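Local coordinates for cryptochrome DASH (Arabidopsis thaliana, PDB 2J4D), which repairs cyclobutane pyrimidine dimers in single-stranded DNA with the help of FAD and a folate light antenna, and may also act as a photoreceptor, at residues Arg36-Thr42 with Trp62-Ile68; Thr82-Asn86 with Asp408-Gly412; Trp264-Lys270 with Arg308-Val314; Arg276-Leu280 with Tyr457-Tyr463. All blocks are in the same frame, centred on the assembly; numbering follows the deposited sequence.

Contact 1 of 4, residues Arg36-Thr42 with Trp62-Ile68; sequences RKGKGVT and WSSSDTI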
# COMPACT_ATOMS: atom_id res chain seq x y z
N ARG A 36 12.34 32.29 2.17
CA ARG A 36 10.92 32.14 1.94
C ARG A 36 10.18 33.47 1.87
O ARG A 36 9.04 33.53 1.41
CB ARG A 36 10.32 31.28 3.04
CG ARG A 36 11.10 30.00 3.26
CD ARG A 36 10.37 29.14 4.23
NE ARG A 36 9.05 28.79 3.72
CZ ARG A 36 7.97 28.67 4.47
NH1 ARG A 36 8.04 28.87 5.78
NH2 ARG A 36 6.81 28.33 3.92
N LYS A 37 10.84 34.54 2.31
CA LYS A 37 10.25 35.88 2.32
C LYS A 37 9.62 36.31 0.99
O LYS A 37 10.27 36.30 -0.06
CB LYS A 37 11.31 36.89 2.77
CG LYS A 37 10.75 38.04 3.59
CD LYS A 37 11.84 38.72 4.43
CE LYS A 37 12.38 37.78 5.52
NZ LYS A 37 13.30 38.48 6.47
N GLY A 38 8.35 36.69 1.06
CA GLY A 38 7.62 37.14 -0.10
C GLY A 38 7.14 36.10 -1.10
O GLY A 38 6.51 36.45 -2.09
N LYS A 39 7.41 34.82 -0.84
CA LYS A 39 7.00 33.78 -1.79
C LYS A 39 5.51 33.43 -1.79
O LYS A 39 5.05 32.66 -2.63
CB LYS A 39 7.87 32.53 -1.60
CG LYS A 39 9.30 32.77 -2.08
CD LYS A 39 10.15 31.52 -2.10
CE LYS A 39 11.52 31.84 -2.66
NZ LYS A 39 12.41 30.65 -2.68
N GLY A 40 4.76 34.01 -0.86
CA GLY A 40 3.33 33.78 -0.81
C GLY A 40 2.82 32.45 -0.30
O GLY A 40 3.57 31.60 0.20
N VAL A 41 1.51 32.27 -0.44
CA VAL A 41 0.84 31.07 0.02
C VAL A 41 0.85 29.91 -0.97
O VAL A 41 0.75 30.10 -2.18
CB VAL A 41 -0.63 31.38 0.36
CG1 VAL A 41 -1.37 30.10 0.76
CG2 VAL A 41 -0.70 32.40 1.48
N THR A 42 0.97 28.69 -0.43
CA THR A 42 0.93 27.49 -1.25
C THR A 42 0.04 26.48 -0.53
O THR A 42 -0.07 26.50 0.69
CB THR A 42 2.33 26.85 -1.46
OG1 THR A 42 2.22 25.77 -2.39
CG2 THR A 42 2.87 26.30 -0.14
N TRP A 62 7.29 24.04 0.85
CA TRP A 62 7.92 24.87 1.86
C TRP A 62 8.97 25.81 1.29
O TRP A 62 9.01 26.99 1.64
CB TRP A 62 8.57 23.96 2.91
CG TRP A 62 9.43 24.69 3.91
CD1 TRP A 62 9.00 25.44 4.96
CD2 TRP A 62 10.86 24.71 3.94
NE1 TRP A 62 10.09 25.93 5.66
CE2 TRP A 62 11.24 25.49 5.06
CE3 TRP A 62 11.86 24.14 3.14
CZ2 TRP A 62 12.57 25.72 5.39
CZ3 TRP A 62 13.19 24.37 3.48
CH2 TRP A 62 13.53 25.15 4.59
N SER A 63 9.81 25.30 0.40
CA SER A 63 10.88 26.11 -0.16
C SER A 63 10.44 27.11 -1.22
O SER A 63 11.21 27.98 -1.62
CB SER A 63 11.98 25.21 -0.74
OG SER A 63 11.48 24.40 -1.79
N SER A 64 9.19 27.01 -1.67
CA SER A 64 8.71 27.93 -2.69
C SER A 64 7.57 28.82 -2.20
O SER A 64 6.82 29.39 -3.00
CB SER A 64 8.26 27.15 -3.92
OG SER A 64 7.12 26.36 -3.63
N SER A 65 7.44 28.95 -0.88
CA SER A 65 6.39 29.76 -0.29
C SER A 65 6.85 30.35 1.04
O SER A 65 7.95 30.06 1.51
CB SER A 65 5.17 28.89 -0.00
OG SER A 65 5.45 28.00 1.07
N ASP A 66 6.00 31.19 1.63
CA ASP A 66 6.31 31.75 2.95
C ASP A 66 5.25 31.25 3.91
O ASP A 66 5.38 31.40 5.13
CB ASP A 66 6.37 33.29 2.95
CG ASP A 66 5.10 33.93 2.42
OD1 ASP A 66 3.98 33.50 2.78
OD2 ASP A 66 5.22 34.91 1.64
N THR A 67 4.22 30.62 3.35
CA THR A 67 3.10 30.09 4.14
C THR A 67 2.52 28.84 3.46
O THR A 67 2.32 28.83 2.25
CB THR A 67 1.99 31.14 4.28
OG1 THR A 67 2.56 32.36 4.77
CG2 THR A 67 0.93 30.69 5.25
N ILE A 68 2.24 27.80 4.24
CA ILE A 68 1.70 26.56 3.67
C ILE A 68 0.36 26.17 4.25
O ILE A 68 0.15 26.26 5.45
CB ILE A 68 2.63 25.35 3.92
CG1 ILE A 68 4.03 25.63 3.38
CG2 ILE A 68 2.03 24.09 3.28
CD1 ILE A 68 5.07 24.60 3.84
O HOH W 1 7.28 36.79 3.32
O HOH W 2 3.73 30.21 -3.07
O HOH W 3 6.69 31.47 -4.89
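A beta-alpha-beta unit of the photolyase alpha/beta domain shows how two parallel strands are tied together before their regular pairing begins. Residues 36-42 lead into strand 41-46, and residues 62-68 leave helix 56-63 and enter strand 67-74. Within these residues the backbone pairing is only beginning: Val41 bridges Thr67 and Thr42 bridges Ile68 in parallel register, with Thr42 N donating to Thr67 O at 3.0 Å. Just upstream, Gly40 O receives Asp66 N at 2.8 Å and, weakly, Thr67 N at 3.4 Å.

Charged and polar side chains do most of the remaining work. Arg36 reaches across the end of the helix, its NE giving a hydrogen bond to Trp62 O (2.8 Å) and a weak one to Ser65 O (2.8 Å). The guanidinium lies between Trp62 CD1 and the Asp66 backbone, while Arg36 CD makes a CH-pi contact over the five-membered ring of Trp62. Lys39 NZ meets Ser63 O at 3.1 Å, adding a second basic side chain to the carbonyls at the helix C-terminus. Asp66 serves the type II turn Arg36-Lys39, one water linking its OD2 to Gly38 N. Independently of it, two further waters lie between Lys39 O and Ser64 O. The shortest direct bond across the segments runs from Gly40 N to Asp66 OD2, 2.7 Å.

Contact 2 of 4, residues Thr82-Asn86 with Asp408-Gly412; sequences THFFN and DWRMG. With MHF (5,10-methenyl-6,7,8-trihydrofolic acid), chain D.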
# COMPACT_ATOMS: atom_id res chain seq x y z
N THR A 82 -16.48 -0.75 -6.27
CA THR A 82 -15.47 -1.15 -7.23
C THR A 82 -16.04 -1.10 -8.65
O THR A 82 -17.25 -1.21 -8.86
CB THR A 82 -14.88 -2.54 -6.91
OG1 THR A 82 -15.93 -3.52 -6.87
CG2 THR A 82 -14.17 -2.50 -5.56
N HIS A 83 -15.14 -0.94 -9.61
CA HIS A 83 -15.47 -0.76 -11.02
C HIS A 83 -16.36 -1.76 -11.74
O HIS A 83 -17.43 -1.40 -12.26
CB HIS A 83 -14.16 -0.58 -11.80
CG HIS A 83 -14.35 -0.12 -13.21
ND1 HIS A 83 -14.66 -0.97 -14.24
CD2 HIS A 83 -14.24 1.12 -13.76
CE1 HIS A 83 -14.74 -0.29 -15.37
NE2 HIS A 83 -14.49 0.98 -15.11
N PHE A 84 -15.92 -3.01 -11.80
CA PHE A 84 -16.68 -4.03 -12.51
C PHE A 84 -17.72 -4.79 -11.70
O PHE A 84 -18.81 -5.05 -12.20
CB PHE A 84 -15.72 -5.04 -13.15
CG PHE A 84 -14.88 -4.46 -14.26
CD1 PHE A 84 -15.46 -4.12 -15.48
CD2 PHE A 84 -13.52 -4.24 -14.08
CE1 PHE A 84 -14.70 -3.56 -16.50
CE2 PHE A 84 -12.75 -3.67 -15.10
CZ PHE A 84 -13.34 -3.33 -16.32
N PHE A 85 -17.41 -5.14 -10.45
CA PHE A 85 -18.32 -5.93 -9.63
C PHE A 85 -18.98 -5.24 -8.46
O PHE A 85 -19.66 -5.86 -7.65
CB PHE A 85 -17.57 -7.18 -9.17
CG PHE A 85 -17.04 -8.00 -10.30
CD1 PHE A 85 -17.91 -8.77 -11.08
CD2 PHE A 85 -15.71 -7.90 -10.68
CE1 PHE A 85 -17.45 -9.43 -12.22
CE2 PHE A 85 -15.24 -8.56 -11.82
CZ PHE A 85 -16.12 -9.32 -12.59
N ASN A 86 -18.75 -3.93 -8.37
CA ASN A 86 -19.32 -3.09 -7.34
C ASN A 86 -19.27 -3.53 -5.88
O ASN A 86 -20.29 -3.50 -5.18
CB ASN A 86 -20.75 -2.72 -7.72
CG ASN A 86 -20.83 -2.08 -9.08
OD1 ASN A 86 -21.06 -2.75 -10.09
ND2 ASN A 86 -20.61 -0.76 -9.13
N ASP A 408 -13.44 -15.13 -13.52
CA ASP A 408 -12.94 -13.88 -14.09
C ASP A 408 -11.99 -13.36 -13.01
O ASP A 408 -12.44 -13.07 -11.89
CB ASP A 408 -14.13 -12.93 -14.27
CG ASP A 408 -13.75 -11.59 -14.88
OD1 ASP A 408 -12.74 -11.00 -14.46
OD2 ASP A 408 -14.49 -11.13 -15.77
N TRP A 409 -10.71 -13.23 -13.32
CA TRP A 409 -9.72 -12.79 -12.33
C TRP A 409 -9.99 -11.45 -11.66
O TRP A 409 -9.57 -11.21 -10.53
CB TRP A 409 -8.30 -12.79 -12.94
CG TRP A 409 -8.04 -11.73 -14.00
CD1 TRP A 409 -8.19 -11.87 -15.35
CD2 TRP A 409 -7.58 -10.39 -13.78
NE1 TRP A 409 -7.83 -10.70 -15.99
CE2 TRP A 409 -7.46 -9.78 -15.05
CE3 TRP A 409 -7.25 -9.65 -12.63
CZ2 TRP A 409 -7.02 -8.45 -15.20
CZ3 TRP A 409 -6.81 -8.33 -12.79
CH2 TRP A 409 -6.70 -7.75 -14.07
N ARG A 410 -10.70 -10.56 -12.35
CA ARG A 410 -10.98 -9.25 -11.79
C ARG A 410 -11.92 -9.34 -10.59
O ARG A 410 -11.99 -8.42 -9.78
CB ARG A 410 -11.54 -8.34 -12.89
CG ARG A 410 -10.54 -8.18 -14.05
CD ARG A 410 -11.16 -7.57 -15.27
NE ARG A 410 -12.29 -8.37 -15.75
CZ ARG A 410 -13.22 -7.91 -16.57
NH1 ARG A 410 -13.17 -6.66 -17.01
NH2 ARG A 410 -14.22 -8.70 -16.94
N MET A 411 -12.64 -10.45 -10.46
CA MET A 411 -13.52 -10.60 -9.31
C MET A 411 -12.61 -10.71 -8.10
O MET A 411 -12.88 -10.12 -7.05
CB MET A 411 -14.39 -11.85 -9.43
CG MET A 411 -15.44 -11.74 -10.51
SD MET A 411 -16.50 -13.19 -10.54
CE MET A 411 -17.84 -12.63 -9.51
N GLY A 412 -11.53 -11.47 -8.25
CA GLY A 412 -10.59 -11.63 -7.16
C GLY A 412 -9.81 -10.34 -6.91
O GLY A 412 -9.56 -9.96 -5.75
N1 MHF D . -7.99 1.77 -8.30
C2 MHF D . -7.24 2.92 -8.36
NA2 MHF D . -6.59 3.36 -7.25
N3 MHF D . -7.14 3.62 -9.51
C4 MHF D . -7.79 3.23 -10.64
O4 MHF D . -7.69 3.89 -11.68
C4A MHF D . -8.59 2.05 -10.61
N5 MHF D . -9.35 1.58 -11.71
C6 MHF D . -10.44 0.56 -11.54
C7 MHF D . -9.87 -0.55 -10.63
N8 MHF D . -9.44 0.14 -9.37
C8A MHF D . -8.67 1.31 -9.41
C9 MHF D . -10.83 0.11 -12.98
N10 MHF D . -9.83 0.79 -13.82
C11 MHF D . -9.45 2.02 -13.10
C12 MHF D . -11.03 1.64 -17.86
C13 MHF D . -11.15 0.33 -17.31
C14 MHF D . -10.78 0.08 -15.99
C15 MHF D . -10.28 1.12 -15.16
C16 MHF D . -10.18 2.45 -15.72
C17 MHF D . -10.55 2.71 -17.05
C MHF D . -11.38 1.85 -19.29
O MHF D . -11.77 0.89 -19.96
N MHF D . -11.27 3.07 -19.87
CA MHF D . -11.60 3.24 -21.28
CB MHF D . -12.07 4.67 -21.56
CG MHF D . -13.30 5.07 -20.78
CD MHF D . -14.48 4.16 -21.06
OE1 MHF D . -15.01 4.21 -22.18
OE2 MHF D . -14.85 3.37 -20.15
CT MHF D . -10.38 2.94 -22.15
O1 MHF D . -9.26 2.88 -21.60
O2 MHF D . -10.54 2.77 -23.38
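Where an alpha/beta-domain loop meets the start of helix 409-419 in the FAD-binding domain, Phe84 and Phe85 share nearly one rotamer yet find different partners. Both adopt m at chi1 with chi2 near -70°, and both CA-to-CB bonds point toward residues 408-412. Met411 CG lies over the Phe85 ring, 3.3 Å from Phe85 CZ, in a CH-pi contact; Met411 SD, 4.6 Å from its centroid, adds a Met-aromatic contact. Arg410 (chi1 m, chi2 t, chi3 m) sets its guanidinium over the Phe84 ring, a cation-pi contact with Arg410 CZ 4.3 Å from the centroid. Asp408, chi1 t, is the helix N-cap: its OD1 accepts from Arg410 N at 3.0 Å, and its OD2 forms a salt bridge with Arg410 NH2 at 2.7 Å. Beside this interdomain contact, His83 packs a ring face against the folate antenna, and Glu414 accepts from the Phe84 and Phe85 amides. No direct hydrogen bond joins the segments: adhesion is cation-pi and apolar, with the cation held by its own helix cap.

Contact 3 of 4, residues Trp264-Lys270 with Arg308-Val314; sequences WKKDLLK and RYEKERV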
# COMPACT_ATOMS: atom_id res chain seq x y z
N TRP A 264 15.70 -3.26 13.80
CA TRP A 264 16.54 -3.10 14.97
C TRP A 264 16.19 -3.82 16.26
O TRP A 264 16.98 -4.61 16.76
CB TRP A 264 16.71 -1.60 15.23
CG TRP A 264 17.20 -0.86 14.00
CD1 TRP A 264 16.43 -0.16 13.09
CD2 TRP A 264 18.54 -0.79 13.51
NE1 TRP A 264 17.22 0.33 12.08
CE2 TRP A 264 18.52 -0.04 12.31
CE3 TRP A 264 19.77 -1.29 13.98
CZ2 TRP A 264 19.69 0.22 11.57
CZ3 TRP A 264 20.93 -1.03 13.24
CH2 TRP A 264 20.88 -0.28 12.05
N LYS A 265 15.01 -3.53 16.82
CA LYS A 265 14.63 -4.17 18.07
C LYS A 265 14.64 -5.69 17.98
O LYS A 265 15.23 -6.36 18.83
CB LYS A 265 13.25 -3.68 18.51
CG LYS A 265 12.83 -4.23 19.87
CD LYS A 265 11.48 -3.70 20.31
CE LYS A 265 11.01 -4.41 21.58
NZ LYS A 265 9.67 -3.95 22.00
N LYS A 266 13.99 -6.23 16.96
CA LYS A 266 13.93 -7.68 16.79
C LYS A 266 15.07 -8.24 15.95
O LYS A 266 15.27 -9.45 15.92
CB LYS A 266 12.59 -8.09 16.19
CG LYS A 266 11.43 -7.88 17.15
CD LYS A 266 10.11 -8.28 16.52
CE LYS A 266 9.05 -8.43 17.59
NZ LYS A 266 9.46 -9.49 18.55
N ASP A 267 15.81 -7.36 15.27
CA ASP A 267 16.95 -7.78 14.45
C ASP A 267 16.57 -8.93 13.51
O ASP A 267 17.32 -9.90 13.35
CB ASP A 267 18.09 -8.20 15.40
CG ASP A 267 19.45 -8.24 14.73
OD1 ASP A 267 19.68 -7.48 13.76
OD2 ASP A 267 20.31 -9.02 15.20
N LEU A 268 15.42 -8.82 12.87
CA LEU A 268 14.95 -9.86 11.97
C LEU A 268 15.34 -9.67 10.51
O LEU A 268 15.20 -10.59 9.70
CB LEU A 268 13.43 -9.98 12.06
CG LEU A 268 12.92 -10.51 13.40
CD1 LEU A 268 11.41 -10.45 13.45
CD2 LEU A 268 13.41 -11.94 13.59
N LEU A 269 15.84 -8.49 10.17
CA LEU A 269 16.21 -8.23 8.78
C LEU A 269 17.23 -9.21 8.24
O LEU A 269 17.15 -9.61 7.08
CB LEU A 269 16.74 -6.80 8.62
CG LEU A 269 17.15 -6.41 7.19
CD1 LEU A 269 15.97 -6.62 6.25
CD2 LEU A 269 17.63 -4.96 7.16
N LYS A 270 18.17 -9.63 9.08
CA LYS A 270 19.20 -10.56 8.64
C LYS A 270 18.73 -11.97 8.29
O LYS A 270 19.53 -12.78 7.82
CB LYS A 270 20.33 -10.64 9.67
CG LYS A 270 19.88 -11.12 11.04
CD LYS A 270 21.08 -11.25 11.96
CE LYS A 270 20.65 -11.37 13.42
NZ LYS A 270 19.71 -12.49 13.63
N ARG A 308 22.26 1.49 6.95
CA ARG A 308 22.79 1.61 8.30
C ARG A 308 22.88 0.24 8.96
O ARG A 308 23.86 -0.06 9.66
CB ARG A 308 21.93 2.57 9.14
CG ARG A 308 22.62 2.92 10.46
CD ARG A 308 22.03 4.13 11.16
NE ARG A 308 20.88 3.78 11.99
CZ ARG A 308 19.62 3.89 11.60
NH1 ARG A 308 19.35 4.35 10.39
NH2 ARG A 308 18.64 3.55 12.43
N TYR A 309 21.88 -0.59 8.73
CA TYR A 309 21.87 -1.94 9.30
C TYR A 309 23.06 -2.73 8.78
O TYR A 309 23.76 -3.40 9.55
CB TYR A 309 20.57 -2.66 8.93
CG TYR A 309 20.40 -4.02 9.57
CD1 TYR A 309 19.70 -4.17 10.77
CD2 TYR A 309 20.91 -5.17 8.96
CE1 TYR A 309 19.50 -5.43 11.34
CE2 TYR A 309 20.72 -6.43 9.52
CZ TYR A 309 20.01 -6.55 10.71
OH TYR A 309 19.79 -7.81 11.25
N GLU A 310 23.29 -2.66 7.47
CA GLU A 310 24.39 -3.40 6.86
C GLU A 310 25.73 -2.95 7.41
O GLU A 310 26.64 -3.77 7.57
CB GLU A 310 24.37 -3.24 5.33
CG GLU A 310 23.14 -3.84 4.66
CD GLU A 310 23.34 -4.09 3.19
OE1 GLU A 310 24.02 -3.28 2.53
OE2 GLU A 310 22.79 -5.09 2.68
N LYS A 311 25.86 -1.66 7.72
CA LYS A 311 27.11 -1.13 8.25
C LYS A 311 27.32 -1.48 9.72
O LYS A 311 28.41 -1.89 10.12
CB LYS A 311 27.13 0.40 8.11
CG LYS A 311 28.37 1.07 8.69
CD LYS A 311 28.29 2.59 8.56
CE LYS A 311 29.57 3.29 9.01
NZ LYS A 311 29.87 3.09 10.46
N GLU A 312 26.27 -1.34 10.52
CA GLU A 312 26.37 -1.61 11.94
C GLU A 312 26.21 -3.06 12.38
O GLU A 312 26.83 -3.48 13.36
CB GLU A 312 25.36 -0.75 12.69
CG GLU A 312 25.62 0.76 12.58
CD GLU A 312 24.52 1.58 13.25
OE1 GLU A 312 23.65 0.97 13.90
OE2 GLU A 312 24.53 2.83 13.13
N ARG A 313 25.40 -3.83 11.67
CA ARG A 313 25.19 -5.20 12.08
C ARG A 313 25.65 -6.23 11.06
O ARG A 313 26.72 -6.82 11.23
CB ARG A 313 23.72 -5.42 12.46
CG ARG A 313 23.30 -4.57 13.66
CD ARG A 313 21.88 -4.86 14.11
NE ARG A 313 21.53 -4.12 15.32
CZ ARG A 313 20.37 -4.24 15.96
NH1 ARG A 313 19.43 -5.07 15.50
NH2 ARG A 313 20.13 -3.52 17.05
N VAL A 314 24.86 -6.45 10.02
CA VAL A 314 25.25 -7.43 9.02
C VAL A 314 24.71 -7.14 7.63
O VAL A 314 23.63 -6.59 7.46
CB VAL A 314 24.82 -8.86 9.45
CG1 VAL A 314 23.40 -8.85 9.96
CG2 VAL A 314 24.94 -9.82 8.28
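Trp264, Tyr309 and Arg313 have the most surface covered here, and together they illustrate how an indole and a phenol can join two helix ends while polar groups close the edges. Trp264, near the C-terminal end of helix 252-265, lays its ring against helix 299-312. Its CH2 comes 3.4 Å from Tyr309 CA, and the two aromatics form an edge-to-face pair in which the tyrosine edge meets the indole face, with 5.5 Å between the six-membered ring centroids and planes at 62°. The indole nitrogen is hydrogen-bonded to Glu305, one turn earlier on the second helix.

Tyr309 extends beyond the indole. Leu269 CD2 sits over its ring face in a CH-pi contact, and its hydroxyl donates to Asp267 OD1 at a short 2.5 Å while weakly accepting Lys270 N at 3.3 Å. Asp267, whose positive phi marks the departure from the helix, presents OD1 to both Tyr309 OH and Arg313 NH1.

Arg313 completes the set from the other helix's C-terminal end. Its NH1 donates to Trp264 O at 2.8 Å and forms a salt bridge with Asp267 OD1 at 3.0 Å, while one guanidinium face covers Trp264 CE3. Beneath this junction, Leu269 and Tyr309 both touch Thr319 of helix 317-339, so the ends of helices 252-265 and 299-312 meet above a third helix.

Contact 4 of 4, residues Arg276-Leu280 with Tyr457-Tyr463; sequences RNGML and YDPEGEY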
# COMPACT_ATOMS: atom_id res chain seq x y z
N ARG A 276 10.47 -15.06 4.51
CA ARG A 276 9.45 -14.35 3.74
C ARG A 276 8.31 -15.14 3.12
O ARG A 276 7.32 -14.55 2.68
CB ARG A 276 10.12 -13.48 2.66
CG ARG A 276 10.90 -14.24 1.61
CD ARG A 276 11.36 -13.28 0.51
NE ARG A 276 10.21 -12.71 -0.20
CZ ARG A 276 9.47 -13.38 -1.07
NH1 ARG A 276 9.75 -14.65 -1.35
NH2 ARG A 276 8.42 -12.80 -1.64
N ASN A 277 8.43 -16.46 3.06
CA ASN A 277 7.34 -17.27 2.51
C ASN A 277 6.44 -17.82 3.59
O ASN A 277 5.61 -18.70 3.33
CB ASN A 277 7.88 -18.41 1.65
CG ASN A 277 8.18 -17.97 0.24
OD1 ASN A 277 9.33 -17.99 -0.20
ND2 ASN A 277 7.14 -17.57 -0.49
N GLY A 278 6.61 -17.32 4.81
CA GLY A 278 5.77 -17.77 5.91
C GLY A 278 4.38 -17.20 5.72
O GLY A 278 4.16 -16.38 4.83
N MET A 279 3.43 -17.62 6.55
CA MET A 279 2.06 -17.12 6.43
C MET A 279 1.47 -16.74 7.77
O MET A 279 0.50 -15.99 7.84
CB MET A 279 1.16 -18.18 5.77
CG MET A 279 1.59 -18.59 4.37
SD MET A 279 0.37 -19.67 3.56
CE MET A 279 0.72 -21.21 4.41
N LEU A 280 2.07 -17.26 8.84
CA LEU A 280 1.58 -17.01 10.18
C LEU A 280 2.44 -16.05 11.01
O LEU A 280 3.64 -16.26 11.15
CB LEU A 280 1.45 -18.34 10.92
CG LEU A 280 0.73 -18.38 12.26
CD1 LEU A 280 -0.74 -17.97 12.08
CD2 LEU A 280 0.82 -19.79 12.84
N TYR A 457 4.71 -25.01 2.58
CA TYR A 457 4.61 -23.81 3.39
C TYR A 457 3.81 -23.89 4.69
O TYR A 457 3.83 -22.95 5.48
CB TYR A 457 4.11 -22.67 2.51
CG TYR A 457 5.02 -22.47 1.32
CD1 TYR A 457 6.32 -22.00 1.49
CD2 TYR A 457 4.61 -22.82 0.04
CE1 TYR A 457 7.19 -21.88 0.41
CE2 TYR A 457 5.47 -22.70 -1.06
CZ TYR A 457 6.76 -22.23 -0.86
OH TYR A 457 7.62 -22.11 -1.93
N ASP A 458 3.11 -25.00 4.91
CA ASP A 458 2.34 -25.18 6.15
C ASP A 458 2.29 -26.68 6.46
O ASP A 458 1.21 -27.25 6.66
CB ASP A 458 0.92 -24.63 6.00
CG ASP A 458 0.16 -24.59 7.32
OD1 ASP A 458 0.79 -24.31 8.36
OD2 ASP A 458 -1.06 -24.83 7.31
N PRO A 459 3.46 -27.33 6.51
CA PRO A 459 3.60 -28.77 6.78
C PRO A 459 2.88 -29.27 8.03
O PRO A 459 2.29 -30.35 8.00
CB PRO A 459 5.11 -28.96 6.85
CG PRO A 459 5.60 -27.66 7.38
CD PRO A 459 4.78 -26.67 6.56
N GLU A 460 2.94 -28.50 9.10
CA GLU A 460 2.29 -28.89 10.35
C GLU A 460 0.83 -28.44 10.42
O GLU A 460 0.13 -28.71 11.40
CB GLU A 460 3.05 -28.31 11.54
CG GLU A 460 4.54 -28.62 11.56
CD GLU A 460 4.83 -30.10 11.42
OE1 GLU A 460 5.21 -30.54 10.32
OE2 GLU A 460 4.68 -30.82 12.43
N GLY A 461 0.37 -27.75 9.38
CA GLY A 461 -1.00 -27.27 9.36
C GLY A 461 -1.21 -26.22 10.43
O GLY A 461 -2.33 -25.91 10.81
N GLU A 462 -0.10 -25.66 10.91
CA GLU A 462 -0.14 -24.64 11.95
C GLU A 462 -0.95 -23.42 11.49
O GLU A 462 -1.73 -22.85 12.25
CB GLU A 462 1.28 -24.22 12.29
CG GLU A 462 1.49 -23.80 13.73
CD GLU A 462 1.36 -24.98 14.68
OE1 GLU A 462 2.10 -25.97 14.49
OE2 GLU A 462 0.53 -24.91 15.61
N TYR A 463 -0.75 -23.01 10.24
CA TYR A 463 -1.45 -21.84 9.70
C TYR A 463 -2.95 -22.05 9.55
O TYR A 463 -3.74 -21.27 10.06
CB TYR A 463 -0.85 -21.42 8.35
CG TYR A 463 -1.61 -20.29 7.68
CD1 TYR A 463 -1.52 -18.98 8.15
CD2 TYR A 463 -2.47 -20.55 6.61
CE1 TYR A 463 -2.26 -17.95 7.56
CE2 TYR A 463 -3.22 -19.52 6.01
CZ TYR A 463 -3.11 -18.23 6.50
OH TYR A 463 -3.86 -17.23 5.93
O HOH W 4 5.58 -20.93 5.14
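An unbranched methionine fills a hollow at the turn connecting helices 450-457 and 462-467, a compact example of shape matching. The type I turn from Asp458 to Gly461 is held by Gly461 N to Asp458 O (2.9 Å) and by Tyr463 N to Asp458 OD1 (2.8 Å). The Tyr463 ring, the Asp458 side chain and the Tyr457 backbone and CB line the recess: Met279 CE reaches Tyr457 O at 3.7 Å and Asp458 CB at 3.8 Å, while Met279 CB rests over the Tyr463 ring face, 3.7 Å from Tyr463 CD1. Met279 SD, 4.5 Å from that ring's centroid, makes a Met-aromatic contact. Leu280 CB flanks the same ring, 4.1 Å from Tyr463 CD1, and Asn277 CB abuts Tyr457 CE1 at 3.7 Å. Tyr463 OH hydrogen-bonds Glu382 of helix 374-386, and Tyr457 makes a cation-pi contact with Arg392, probably an ATP-binding residue. No direct hydrogen bond crosses; a water bridges Asn277 O and Tyr457 O, so the fit rests mainly on dispersion and sulfur-aromatic contact.

The four contacts are all partly buried, yet their chemistry follows their place in the fold. Contact 1, in the alpha/beta domain, its centre about 31 Å from the centre of the chain, is the one with strand pairing, and it is rich in hydrogen bonds. Contact 3 also mixes polar and aromatic bonding, but between helix ends. Contacts 2 and 4 have no direct hydrogen bonds across their segments; each sets a methionine against an aromatic ring. Contact 2 alone spans the two domains, beside the folate antenna, whereas contacts 3 and 4 come within about 8 Å of the bound FAD through the side chains of Leu269 and Asn277. Contacts 1 and 4 lie on opposite sides of the chain's centre.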